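B12-binding domain-containing protein (Kitasatospora setae, PDB 6WTE) binds cobalamin and a [4Fe-4S] cluster and, as a radical SAM methylase named TsrM, probably transfers methyl groups by a non-radical route. Local coordinates at residues G151-T156 and A160-P165; E179-F184 and A454-Y459; D501-I506 and G521-D526. All coordinates share one frame; numbering follows the deposited sequence.

Interaction 1: residues G151-T156 and A160-P165; sequences GLIRNT and AVRVPP
With chi1 at -171°, R162 sends CG away from its own N, and an extended chain out to NE carries it past I153 to the carbonyl of G151; I153, with CG1 turned to the side of its own N (chi1 -59°), meets that chain CG1 to CG at 3.9 Å. The bond from R162 NE to G151 O is weak, 3.2 Å and bent, while R162 NH2 forms a salt bridge with E185. The other branch of I153, CG2, rests on the methyl CB of A160 at 3.8 Å. I153, A160 and R162 share one face of this antiparallel hairpin, I153 opposite R162 in a non-hydrogen-bonded pair. Alanine suits that face because its single methyl lets isoleucine's CG2 come close.

R154 and V161 form the hydrogen-bonded pair: R154 N to V161 O is 2.8 Å and V161 N to R154 O 2.9 Å, both nearly straight. Beyond the strands V163 N continues to L152 O at 2.8 Å, whereas G151 N reaches V163 O from well above the carbonyl plane. G151 has positive phi, which favours glycine. On the other face R154 bends at chi3, and a water lying at the edge of its guanidinium links NE to V161 O; NH1 forms a salt bridge with D145 and a hydrogen bond with T146 OG1.

The hairpin completes one side of the mixed sheet that includes the strands of the B12-binding domain: strand 153-156 pairs with strand 123-124, strand 159-162 is outermost within the chain, and helix 112-119 covers I153, N155 and R162.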
ATOM      1  N   GLY A 151     -14.305  17.533  -2.745  1.00 15.68           N
ATOM      2  CA  GLY A 151     -13.159  16.759  -2.323  1.00 16.37           C
ATOM      3  C   GLY A 151     -11.823  17.256  -2.834  1.00 18.25           C
ATOM      4  O   GLY A 151     -10.783  16.851  -2.299  1.00 18.96           O
ATOM      5  N   LEU A 152     -11.815  18.120  -3.847  1.00 13.07           N
ATOM      6  CA  LEU A 152     -10.566  18.500  -4.490  1.00 11.49           C
ATOM      7  C   LEU A 152      -9.700  19.350  -3.567  1.00 13.92           C
ATOM      8  O   LEU A 152     -10.166  20.349  -3.009  1.00 12.93           O
ATOM      9  CB  LEU A 152     -10.857  19.269  -5.780  1.00 12.16           C
ATOM     10  CG  LEU A 152      -9.623  19.631  -6.598  1.00 13.35           C
ATOM     11  CD1 LEU A 152      -8.938  18.355  -7.128  1.00 11.78           C
ATOM     12  CD2 LEU A 152     -10.008  20.578  -7.734  1.00 12.76           C
ATOM     13  N   ILE A 153      -8.431  18.967  -3.426  1.00 11.05           N
ATOM     14  CA  ILE A 153      -7.439  19.804  -2.753  1.00 12.04           C
ATOM     15  C   ILE A 153      -6.838  20.749  -3.785  1.00 12.08           C
ATOM     16  O   ILE A 153      -6.397  20.312  -4.856  1.00 11.81           O
ATOM     17  CB  ILE A 153      -6.348  18.946  -2.090  1.00 13.20           C
ATOM     18  CG1 ILE A 153      -6.961  17.997  -1.057  1.00 13.16           C
ATOM     19  CG2 ILE A 153      -5.275  19.822  -1.450  1.00 12.89           C
ATOM     20  CD1 ILE A 153      -5.972  17.005  -0.491  1.00 13.49           C
ATOM     21  N   ARG A 154      -6.823  22.047  -3.469  1.00 12.76           N
ATOM     22  CA  ARG A 154      -6.333  23.070  -4.381  1.00 14.11           C
ATOM     23  C   ARG A 154      -5.206  23.851  -3.720  1.00 14.15           C
ATOM     24  O   ARG A 154      -5.356  24.349  -2.600  1.00 13.70           O
ATOM     25  CB  ARG A 154      -7.461  24.008  -4.821  1.00 18.22           C
ATOM     26  CG  ARG A 154      -8.636  23.253  -5.424  1.00 17.96           C
ATOM     27  CD  ARG A 154      -9.638  24.164  -6.114  1.00 21.50           C
ATOM     28  NE  ARG A 154      -9.840  25.444  -5.452  1.00 28.48           N
ATOM     29  CZ  ARG A 154     -10.280  26.532  -6.071  1.00 28.54           C
ATOM     30  NH1 ARG A 154     -10.550  26.496  -7.373  1.00 28.65           N
ATOM     31  NH2 ARG A 154     -10.445  27.658  -5.398  1.00 28.80           N
ATOM     32  N   ASN A 155      -4.084  23.955  -4.418  1.00 12.47           N
ATOM     33  CA  ASN A 155      -2.912  24.658  -3.900  1.00 12.23           C
ATOM     34  C   ASN A 155      -3.097  26.151  -4.123  1.00 14.50           C
ATOM     35  O   ASN A 155      -2.924  26.650  -5.240  1.00 22.96           O
ATOM     36  CB  ASN A 155      -1.647  24.162  -4.584  1.00 14.03           C
ATOM     37  CG  ASN A 155      -0.389  24.492  -3.805  1.00 16.45           C
ATOM     38  OD1 ASN A 155      -0.445  25.128  -2.756  1.00 18.40           O
ATOM     39  ND2 ASN A 155       0.757  24.052  -4.316  1.00 13.13           N
ATOM     40  N   THR A 156      -3.470  26.872  -3.074  1.00 17.13           N
ATOM     41  CA  THR A 156      -3.566  28.319  -3.195  1.00 17.16           C
ATOM     42  C   THR A 156      -2.231  28.966  -2.842  1.00 19.51           C
ATOM     43  O   THR A 156      -1.294  28.318  -2.375  1.00 22.87           O
ATOM     44  CB  THR A 156      -4.664  28.877  -2.295  1.00 22.07           C
ATOM     45  OG1 THR A 156      -4.165  28.981  -0.958  1.00 20.45           O
ATOM     46  CG2 THR A 156      -5.880  27.965  -2.310  1.00 21.52           C
ATOM     47  N   ALA A 160      -2.437  24.716   0.658  1.00 14.31           N
ATOM     48  CA  ALA A 160      -3.448  23.826   0.107  1.00 14.10           C
ATOM     49  C   ALA A 160      -4.727  23.888   0.932  1.00 11.92           C
ATOM     50  O   ALA A 160      -4.687  23.828   2.165  1.00 12.46           O
ATOM     51  CB  ALA A 160      -2.926  22.388   0.046  1.00 12.81           C
ATOM     52  N   VAL A 161      -5.862  24.001   0.243  1.00 13.82           N
ATOM     53  CA  VAL A 161      -7.181  24.085   0.859  1.00 15.20           C
ATOM     54  C   VAL A 161      -8.118  23.151   0.103  1.00 16.43           C
ATOM     55  O   VAL A 161      -8.064  23.076  -1.129  1.00 15.15           O
ATOM     56  CB  VAL A 161      -7.728  25.528   0.842  1.00 17.45           C
ATOM     57  CG1 VAL A 161      -9.084  25.595   1.534  1.00 20.48           C
ATOM     58  CG2 VAL A 161      -6.736  26.490   1.486  1.00 17.05           C
ATOM     59  N   ARG A 162      -8.971  22.436   0.833  1.00 14.16           N
ATOM     60  CA  ARG A 162      -9.823  21.417   0.231  1.00 15.24           C
ATOM     61  C   ARG A 162     -11.261  21.905   0.067  1.00 16.10           C
ATOM     62  O   ARG A 162     -11.825  22.529   0.970  1.00 15.96           O
ATOM     63  CB  ARG A 162      -9.807  20.144   1.078  1.00 14.39           C
ATOM     64  CG  ARG A 162     -10.487  18.958   0.438  1.00 13.95           C
ATOM     65  CD  ARG A 162     -10.276  17.740   1.323  1.00 14.63           C
ATOM     66  NE  ARG A 162     -10.981  16.549   0.864  1.00 18.74           N
ATOM     67  CZ  ARG A 162     -12.011  16.007   1.504  1.00 18.83           C
ATOM     68  NH1 ARG A 162     -12.465  16.567   2.620  1.00 15.14           N
ATOM     69  NH2 ARG A 162     -12.585  14.907   1.031  1.00 18.95           N
ATOM     70  N   VAL A 163     -11.840  21.622  -1.094  1.00 15.34           N
ATOM     71  CA  VAL A 163     -13.283  21.803  -1.300  1.00 13.88           C
ATOM     72  C   VAL A 163     -14.029  20.708  -0.543  1.00 16.91           C
ATOM     73  O   VAL A 163     -13.694  19.519  -0.699  1.00 18.88           O
ATOM     74  CB  VAL A 163     -13.616  21.755  -2.792  1.00 16.65           C
ATOM     75  CG1 VAL A 163     -15.101  22.004  -3.012  1.00 17.39           C
ATOM     76  CG2 VAL A 163     -12.756  22.753  -3.591  1.00 16.78           C
ATOM     77  N   PRO A 164     -15.045  21.041   0.252  1.00 20.30           N
ATOM     78  CA  PRO A 164     -15.729  20.014   1.034  1.00 21.73           C
ATOM     79  C   PRO A 164     -16.431  19.016   0.133  1.00 22.69           C
ATOM     80  O   PRO A 164     -16.929  19.374  -0.951  1.00 22.36           O
ATOM     81  CB  PRO A 164     -16.737  20.818   1.867  1.00 28.42           C
ATOM     82  CG  PRO A 164     -16.241  22.217   1.847  1.00 24.62           C
ATOM     83  CD  PRO A 164     -15.555  22.391   0.535  1.00 21.97           C
ATOM     84  N   PRO A 165     -16.498  17.754   0.541  1.00 20.01           N
ATOM     85  CA  PRO A 165     -17.291  16.796  -0.228  1.00 20.38           C
ATOM     86  C   PRO A 165     -18.759  17.168  -0.129  1.00 21.41           C
ATOM     87  O   PRO A 165     -19.193  17.812   0.829  1.00 26.48           O
ATOM     88  CB  PRO A 165     -16.995  15.456   0.454  1.00 21.75           C
ATOM     89  CG  PRO A 165     -16.653  15.830   1.854  1.00 25.77           C
ATOM     90  CD  PRO A 165     -15.926  17.148   1.754  1.00 22.21           C
TER
HETATM   91  O   HOH W   1      -9.886  25.326  -2.471  1.00 24.42           O

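Interaction 2: residues E179-F184 and A454-Y459; sequences EPTGQF and ASPAEY
T181 and P456 make an apolar contact between a turn and the start of helix 456-461. The methyl CG2 of T181 touches the proline ring, 3.8 Å from P456 CB and equally near P456 CG. P456 CG also approaches the backbone carbonyl P180 O at 3.8 Å, a van der Waals contact. Proline suits the first turn of a helix, where its missing N-H costs no helical hydrogen bond, and its ring gives the threonine methyl a rigid surface.

Hydrogen bonds shape each partner internally, with none across the contact. E179 to G182 is a type I turn closed by G182 N to E179 O, and G182 takes a positive phi, which favours glycine. With OG1 placed between the backbone N and the carbonyl carbon (chi1 64°), T181 turns its oxygen to Q183 and its methyl to P456. OG1 accepts Q183 N at 3.2 Å, an ST turn, and Q183 NE2 at 2.8 Å, the latter nearly straight and close to the amide plane. Replacing T181 by alanine removes OG1 and CG2, which would probably leave the Q183 amide free to turn and a gap beside the P456 ring.

On the helix side S455 is the N-cap, its OG accepting from E458 N at 3.0 Å. E458 OE1 accepts A454 N at 2.8 Å, while OE2 forms a salt bridge with K448.

The turn lies in the loop between strand 174-175 and helix 209-214, the helix start in the radical SAM core range, and F113 of helix 112-119 also touches P456. The joint is small and apolar, a methyl on a ring, and the polar groups named find partners within their own segment or, like E458 OE2, elsewhere in the protein.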
ATOM      1  N   GLU A 179     -14.042  17.892   7.815  1.00 23.59           N
ATOM      2  CA  GLU A 179     -12.787  18.288   8.431  1.00 25.71           C
ATOM      3  C   GLU A 179     -11.901  18.990   7.402  1.00 20.60           C
ATOM      4  O   GLU A 179     -11.885  18.595   6.235  1.00 21.55           O
ATOM      5  CB  GLU A 179     -12.059  17.062   8.980  1.00 25.41           C
ATOM      6  CG  GLU A 179     -12.556  16.573  10.323  1.00 31.09           C
ATOM      7  CD  GLU A 179     -11.730  17.123  11.462  1.00 36.78           C
ATOM      8  OE1 GLU A 179     -11.695  18.360  11.634  1.00 42.76           O
ATOM      9  OE2 GLU A 179     -11.100  16.316  12.176  1.00 41.54           O
ATOM     10  N   PRO A 180     -11.189  20.057   7.781  1.00 19.22           N
ATOM     11  CA  PRO A 180     -10.327  20.728   6.791  1.00 17.76           C
ATOM     12  C   PRO A 180      -9.271  19.789   6.223  1.00 15.92           C
ATOM     13  O   PRO A 180      -8.770  20.029   5.118  1.00 15.59           O
ATOM     14  CB  PRO A 180      -9.694  21.875   7.589  1.00 19.72           C
ATOM     15  CG  PRO A 180     -10.684  22.153   8.677  1.00 25.20           C
ATOM     16  CD  PRO A 180     -11.300  20.830   9.031  1.00 19.74           C
ATOM     17  N   THR A 181      -8.922  18.728   6.952  1.00 13.87           N
ATOM     18  CA  THR A 181      -7.986  17.712   6.497  1.00 13.71           C
ATOM     19  C   THR A 181      -8.657  16.622   5.676  1.00 15.09           C
ATOM     20  O   THR A 181      -7.955  15.808   5.070  1.00 15.41           O
ATOM     21  CB  THR A 181      -7.294  17.047   7.688  1.00 15.45           C
ATOM     22  OG1 THR A 181      -8.278  16.357   8.471  1.00 14.39           O
ATOM     23  CG2 THR A 181      -6.571  18.080   8.546  1.00 16.86           C
ATOM     24  N   GLY A 182      -9.988  16.571   5.670  1.00 14.83           N
ATOM     25  CA  GLY A 182     -10.688  15.463   5.049  1.00 12.62           C
ATOM     26  C   GLY A 182     -10.407  14.116   5.672  1.00 13.49           C
ATOM     27  O   GLY A 182     -10.592  13.089   5.016  1.00 15.70           O
ATOM     28  N   GLN A 183      -9.977  14.085   6.930  1.00 12.46           N
ATOM     29  CA  GLN A 183      -9.547  12.836   7.541  1.00 12.22           C
ATOM     30  C   GLN A 183     -10.729  11.934   7.877  1.00 15.23           C
ATOM     31  O   GLN A 183     -11.823  12.395   8.215  1.00 14.49           O
ATOM     32  CB  GLN A 183      -8.734  13.121   8.807  1.00 14.93           C
ATOM     33  CG  GLN A 183      -9.529  13.738   9.931  1.00 16.42           C
ATOM     34  CD  GLN A 183      -8.645  14.102  11.098  1.00 23.80           C
ATOM     35  OE1 GLN A 183      -8.544  13.366  12.077  1.00 24.17           O
ATOM     36  NE2 GLN A 183      -7.983  15.243  10.991  1.00 24.60           N
ATOM     37  N   PHE A 184     -10.487  10.626   7.755  1.00 13.66           N
ATOM     38  CA  PHE A 184     -11.386   9.570   8.228  1.00 12.14           C
ATOM     39  C   PHE A 184     -12.819   9.761   7.730  1.00 14.43           C
ATOM     40  O   PHE A 184     -13.785   9.679   8.492  1.00 15.41           O
ATOM     41  CB  PHE A 184     -11.349   9.464   9.754  1.00 12.12           C
ATOM     42  CG  PHE A 184     -10.002   9.088  10.301  1.00 14.09           C
ATOM     43  CD1 PHE A 184      -9.531   7.788  10.183  1.00 14.20           C
ATOM     44  CD2 PHE A 184      -9.210  10.028  10.945  1.00 15.14           C
ATOM     45  CE1 PHE A 184      -8.293   7.436  10.691  1.00 11.63           C
ATOM     46  CE2 PHE A 184      -7.963   9.680  11.453  1.00 14.12           C
ATOM     47  CZ  PHE A 184      -7.508   8.383  11.320  1.00 14.77           C
ATOM     48  N   ALA A 454      -1.107  25.267  11.849  1.00 18.94           N
ATOM     49  CA  ALA A 454      -1.753  26.314  11.070  1.00 19.18           C
ATOM     50  C   ALA A 454      -2.450  25.775   9.831  1.00 18.43           C
ATOM     51  O   ALA A 454      -3.310  26.467   9.271  1.00 18.23           O
ATOM     52  CB  ALA A 454      -0.728  27.373  10.661  1.00 23.41           C
ATOM     53  N   SER A 455      -2.118  24.564   9.400  1.00 14.04           N
ATOM     54  CA  SER A 455      -2.669  24.017   8.171  1.00 16.37           C
ATOM     55  C   SER A 455      -2.583  22.500   8.232  1.00 14.96           C
ATOM     56  O   SER A 455      -1.758  21.951   8.975  1.00 15.47           O
ATOM     57  CB  SER A 455      -1.907  24.539   6.941  1.00 17.50           C
ATOM     58  OG  SER A 455      -0.601  23.976   6.889  1.00 15.28           O
ATOM     59  N   PRO A 456      -3.405  21.798   7.452  1.00 13.08           N
ATOM     60  CA  PRO A 456      -3.173  20.358   7.273  1.00 14.16           C
ATOM     61  C   PRO A 456      -1.771  20.048   6.780  1.00 14.81           C
ATOM     62  O   PRO A 456      -1.166  19.076   7.242  1.00 14.25           O
ATOM     63  CB  PRO A 456      -4.238  19.962   6.239  1.00 14.80           C
ATOM     64  CG  PRO A 456      -5.311  20.980   6.392  1.00 17.17           C
ATOM     65  CD  PRO A 456      -4.602  22.259   6.724  1.00 15.65           C
ATOM     66  N   ALA A 457      -1.228  20.859   5.860  1.00 11.11           N
ATOM     67  CA  ALA A 457       0.119  20.597   5.366  1.00 12.47           C
ATOM     68  C   ALA A 457       1.139  20.596   6.497  1.00 14.72           C
ATOM     69  O   ALA A 457       2.031  19.741   6.528  1.00 14.73           O
ATOM     70  CB  ALA A 457       0.510  21.615   4.295  1.00 13.00           C
ATOM     71  N   GLU A 458       1.034  21.547   7.433  1.00 13.72           N
ATOM     72  CA  GLU A 458       1.968  21.557   8.555  1.00 12.89           C
ATOM     73  C   GLU A 458       1.832  20.298   9.394  1.00 12.11           C
ATOM     74  O   GLU A 458       2.837  19.699   9.790  1.00 13.66           O
ATOM     75  CB  GLU A 458       1.763  22.792   9.437  1.00 15.17           C
ATOM     76  CG  GLU A 458       2.730  22.810  10.614  1.00 20.23           C
ATOM     77  CD  GLU A 458       2.527  23.985  11.553  1.00 21.19           C
ATOM     78  OE1 GLU A 458       1.558  24.750  11.366  1.00 21.65           O
ATOM     79  OE2 GLU A 458       3.346  24.133  12.479  1.00 20.90           O
ATOM     80  N   TYR A 459       0.596  19.885   9.682  1.00 11.80           N
ATOM     81  CA  TYR A 459       0.392  18.688  10.496  1.00 12.21           C
ATOM     82  C   TYR A 459       0.936  17.446   9.801  1.00 14.05           C
ATOM     83  O   TYR A 459       1.470  16.539  10.453  1.00 12.85           O
ATOM     84  CB  TYR A 459      -1.094  18.509  10.818  1.00 11.29           C
ATOM     85  CG  TYR A 459      -1.353  17.227  11.574  1.00 15.98           C
ATOM     86  CD1 TYR A 459      -0.869  17.070  12.862  1.00 12.27           C
ATOM     87  CD2 TYR A 459      -2.052  16.166  10.995  1.00 11.33           C
ATOM     88  CE1 TYR A 459      -1.076  15.910  13.568  1.00 12.41           C
ATOM     89  CE2 TYR A 459      -2.265  14.986  11.702  1.00 13.43           C
ATOM     90  CZ  TYR A 459      -1.767  14.866  12.984  1.00 13.02           C
ATOM     91  OH  TYR A 459      -1.964  13.709  13.710  1.00 12.71           O
TER

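Interaction 3: residues D501-I506 and G521-D526; sequences DLWALI and GMSEHD. With EDO (1,2-ethanediol), chain O.
M522 and W503 form a Met-aromatic contact, with the methionine methyl over one face of the indole. M522 CE lies 3.4 Å from the centroid of the five-membered ring, 18° off its normal, a CH-pi approach displaced toward the CD1-NE1 rim. M522 SD is 4.8 Å from the centroid of the five-membered ring of W503, in an oblique approach. A bend at chi3 (63°) turns the methyl inward, an easy move for the flexible methionine chain. At the six-membered ring S523 CB comes 3.8 Å from W503 CH2; the short serine side chain brings its CB near the ring, obliquely.

The next shell fixes the indole. Its NE1 is hydrogen-bonded to P517 O, and the H511 ring meets it with planes at about 60°. W503 belongs to helix 491-503, where neighbouring L502 packs on strand 404-412 and V390 of helix 387-398. On the partner segment, M522 to H525 is a type II turn, with E524 in the positive-phi position, closed by H525 N to M522 O.

Farther out, the E524 carboxylate meets R554 in a salt bridge, and its OE1 also accepts from O2 of an ethanediol molecule, probably from the crystallisation liquor, at 2.9 Å.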
ATOM      1  N   ASP A 501      19.091  -8.645  17.428  1.00 21.84           N
ATOM      2  CA  ASP A 501      18.435  -9.302  18.556  1.00 21.83           C
ATOM      3  C   ASP A 501      17.307 -10.211  18.087  1.00 21.37           C
ATOM      4  O   ASP A 501      17.103 -11.297  18.639  1.00 22.36           O
ATOM      5  CB  ASP A 501      17.878  -8.264  19.534  1.00 23.69           C
ATOM      6  CG  ASP A 501      18.960  -7.491  20.261  1.00 25.08           C
ATOM      7  OD1 ASP A 501      20.071  -8.029  20.433  1.00 26.34           O
ATOM      8  OD2 ASP A 501      18.685  -6.342  20.671  1.00 31.03           O
ATOM      9  N   LEU A 502      16.547  -9.771  17.085  1.00 21.64           N
ATOM     10  CA  LEU A 502      15.448 -10.587  16.584  1.00 20.13           C
ATOM     11  C   LEU A 502      15.969 -11.826  15.863  1.00 20.68           C
ATOM     12  O   LEU A 502      15.442 -12.927  16.059  1.00 20.00           O
ATOM     13  CB  LEU A 502      14.553  -9.750  15.669  1.00 20.52           C
ATOM     14  CG  LEU A 502      13.395 -10.466  14.971  1.00 18.14           C
ATOM     15  CD1 LEU A 502      12.443 -11.081  15.984  1.00 18.70           C
ATOM     16  CD2 LEU A 502      12.653  -9.511  14.062  1.00 20.90           C
ATOM     17  N   TRP A 503      17.015 -11.671  15.044  1.00 22.27           N
ATOM     18  CA  TRP A 503      17.597 -12.823  14.354  1.00 23.05           C
ATOM     19  C   TRP A 503      18.045 -13.901  15.328  1.00 23.72           C
ATOM     20  O   TRP A 503      17.945 -15.096  15.031  1.00 27.38           O
ATOM     21  CB  TRP A 503      18.783 -12.393  13.498  1.00 24.86           C
ATOM     22  CG  TRP A 503      18.420 -12.016  12.117  1.00 26.72           C
ATOM     23  CD1 TRP A 503      17.814 -10.868  11.712  1.00 24.82           C
ATOM     24  CD2 TRP A 503      18.638 -12.799  10.938  1.00 25.80           C
ATOM     25  NE1 TRP A 503      17.648 -10.881  10.348  1.00 25.80           N
ATOM     26  CE2 TRP A 503      18.141 -12.059   9.850  1.00 24.93           C
ATOM     27  CE3 TRP A 503      19.206 -14.056  10.699  1.00 31.74           C
ATOM     28  CZ2 TRP A 503      18.194 -12.530   8.539  1.00 30.10           C
ATOM     29  CZ3 TRP A 503      19.258 -14.523   9.397  1.00 30.99           C
ATOM     30  CH2 TRP A 503      18.755 -13.761   8.333  1.00 32.03           C
ATOM     31  N   ALA A 504      18.560 -13.501  16.489  1.00 26.24           N
ATOM     32  CA  ALA A 504      19.052 -14.472  17.457  1.00 22.70           C
ATOM     33  C   ALA A 504      17.948 -15.348  18.031  1.00 24.50           C
ATOM     34  O   ALA A 504      18.254 -16.367  18.661  1.00 26.50           O
ATOM     35  CB  ALA A 504      19.783 -13.756  18.593  1.00 24.55           C
ATOM     36  N   LEU A 505      16.682 -14.977  17.847  1.00 21.30           N
ATOM     37  CA  LEU A 505      15.580 -15.777  18.363  1.00 23.28           C
ATOM     38  C   LEU A 505      15.172 -16.917  17.438  1.00 23.68           C
ATOM     39  O   LEU A 505      14.428 -17.804  17.870  1.00 25.63           O
ATOM     40  CB  LEU A 505      14.367 -14.888  18.633  1.00 21.87           C
ATOM     41  CG  LEU A 505      14.586 -13.812  19.695  1.00 23.70           C
ATOM     42  CD1 LEU A 505      13.336 -12.968  19.838  1.00 21.25           C
ATOM     43  CD2 LEU A 505      14.977 -14.447  21.025  1.00 24.74           C
ATOM     44  N   ILE A 506      15.628 -16.927  16.189  1.00 22.08           N
ATOM     45  CA  ILE A 506      15.189 -17.915  15.212  1.00 21.53           C
ATOM     46  C   ILE A 506      16.181 -19.066  15.187  1.00 22.10           C
ATOM     47  O   ILE A 506      17.391 -18.855  15.037  1.00 24.39           O
ATOM     48  CB  ILE A 506      15.035 -17.288  13.817  1.00 22.57           C
ATOM     49  CG1 ILE A 506      14.076 -16.100  13.882  1.00 24.12           C
ATOM     50  CG2 ILE A 506      14.561 -18.331  12.813  1.00 22.34           C
ATOM     51  CD1 ILE A 506      12.683 -16.466  14.361  1.00 20.31           C
ATOM     52  N   GLY A 521      25.258  -6.216   5.676  1.00 17.54           N
ATOM     53  CA  GLY A 521      26.089  -7.178   6.354  1.00 17.84           C
ATOM     54  C   GLY A 521      25.370  -8.437   6.788  1.00 19.19           C
ATOM     55  O   GLY A 521      26.030  -9.439   7.079  1.00 18.02           O
ATOM     56  N   MET A 522      24.042  -8.418   6.822  1.00 16.85           N
ATOM     57  CA  MET A 522      23.277  -9.544   7.329  1.00 20.95           C
ATOM     58  C   MET A 522      22.964 -10.532   6.210  1.00 20.16           C
ATOM     59  O   MET A 522      23.038 -10.212   5.022  1.00 17.86           O
ATOM     60  CB  MET A 522      21.988  -9.058   7.988  1.00 22.30           C
ATOM     61  CG  MET A 522      22.227  -8.021   9.077  1.00 26.37           C
ATOM     62  SD  MET A 522      20.771  -7.758  10.102  1.00 22.59           S
ATOM     63  CE  MET A 522      20.596  -9.384  10.810  1.00 30.60           C
ATOM     64  N   SER A 523      22.611 -11.751   6.612  1.00 21.00           N
ATOM     65  CA  SER A 523      22.354 -12.812   5.649  1.00 22.59           C
ATOM     66  C   SER A 523      21.215 -12.427   4.712  1.00 21.32           C
ATOM     67  O   SER A 523      20.136 -12.032   5.158  1.00 21.74           O
ATOM     68  CB  SER A 523      22.020 -14.109   6.383  1.00 22.92           C
ATOM     69  OG  SER A 523      21.862 -15.186   5.478  1.00 31.18           O
ATOM     70  N   GLU A 524      21.475 -12.526   3.406  1.00 20.02           N
ATOM     71  CA  GLU A 524      20.460 -12.317   2.367  1.00 20.15           C
ATOM     72  C   GLU A 524      19.929 -10.888   2.351  1.00 21.83           C
ATOM     73  O   GLU A 524      18.809 -10.638   1.899  1.00 20.66           O
ATOM     74  CB  GLU A 524      19.302 -13.308   2.508  1.00 24.06           C
ATOM     75  CG  GLU A 524      19.730 -14.771   2.513  1.00 20.39           C
ATOM     76  CD  GLU A 524      18.551 -15.726   2.529  1.00 25.35           C
ATOM     77  OE1 GLU A 524      18.236 -16.307   1.466  1.00 24.27           O
ATOM     78  OE2 GLU A 524      17.931 -15.889   3.598  1.00 19.59           O
ATOM     79  N   HIS A 525      20.710  -9.928   2.838  1.00 21.01           N
ATOM     80  CA  HIS A 525      20.290  -8.538   2.721  1.00 21.89           C
ATOM     81  C   HIS A 525      20.289  -8.125   1.255  1.00 24.03           C
ATOM     82  O   HIS A 525      21.249  -8.386   0.524  1.00 22.94           O
ATOM     83  CB  HIS A 525      21.197  -7.612   3.524  1.00 18.26           C
ATOM     84  CG  HIS A 525      20.822  -6.167   3.399  1.00 20.76           C
ATOM     85  ND1 HIS A 525      21.565  -5.263   2.670  1.00 23.06           N
ATOM     86  CD2 HIS A 525      19.754  -5.482   3.871  1.00 21.62           C
ATOM     87  CE1 HIS A 525      20.981  -4.079   2.716  1.00 24.67           C
ATOM     88  NE2 HIS A 525      19.880  -4.184   3.439  1.00 21.19           N
ATOM     89  N   ASP A 526      19.201  -7.491   0.828  1.00 25.11           N
ATOM     90  CA  ASP A 526      19.017  -7.064  -0.550  1.00 32.46           C
ATOM     91  C   ASP A 526      19.256  -5.562  -0.645  1.00 32.72           C
ATOM     92  O   ASP A 526      18.638  -4.785   0.089  1.00 35.85           O
ATOM     93  CB  ASP A 526      17.609  -7.415  -1.037  1.00 34.37           C
ATOM     94  CG  ASP A 526      17.470  -7.329  -2.543  1.00 37.75           C
ATOM     95  OD1 ASP A 526      18.476  -7.035  -3.225  1.00 36.28           O
ATOM     96  OD2 ASP A 526      16.348  -7.559  -3.043  1.00 40.70           O
TER
HETATM   97  C1  EDO O 813      17.191 -13.271  -1.705  1.00 31.81           C
HETATM   98  O1  EDO O 813      15.986 -12.540  -1.439  1.00 32.04           O
HETATM   99  C2  EDO O 813      17.202 -14.538  -0.863  1.00 26.65           C
HETATM  100  O2  EDO O 813      18.308 -15.376  -1.232  1.00 32.50           O

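The contacts follow one another along the chain: interaction 1 closes before interaction 2 opens, and interaction 3 comes last. Interactions 1 and 2 are neighbours, their centres 10 Å apart, and they touch where R162 NH1 lies 3.2 Å from G182 CA. Helix 112-119 borders both, with F113 meeting I153 and R162 of the hairpin and P456, so the cobalamin-binding part and the radical SAM core come together here. Interaction 3 lies about 45 Å from interaction 1 and 39 Å from interaction 2, centre to centre, beside strand 404-412 of the other sheet. It is a surface contact away from the cofactor sites, across the chain's centre from interaction 1.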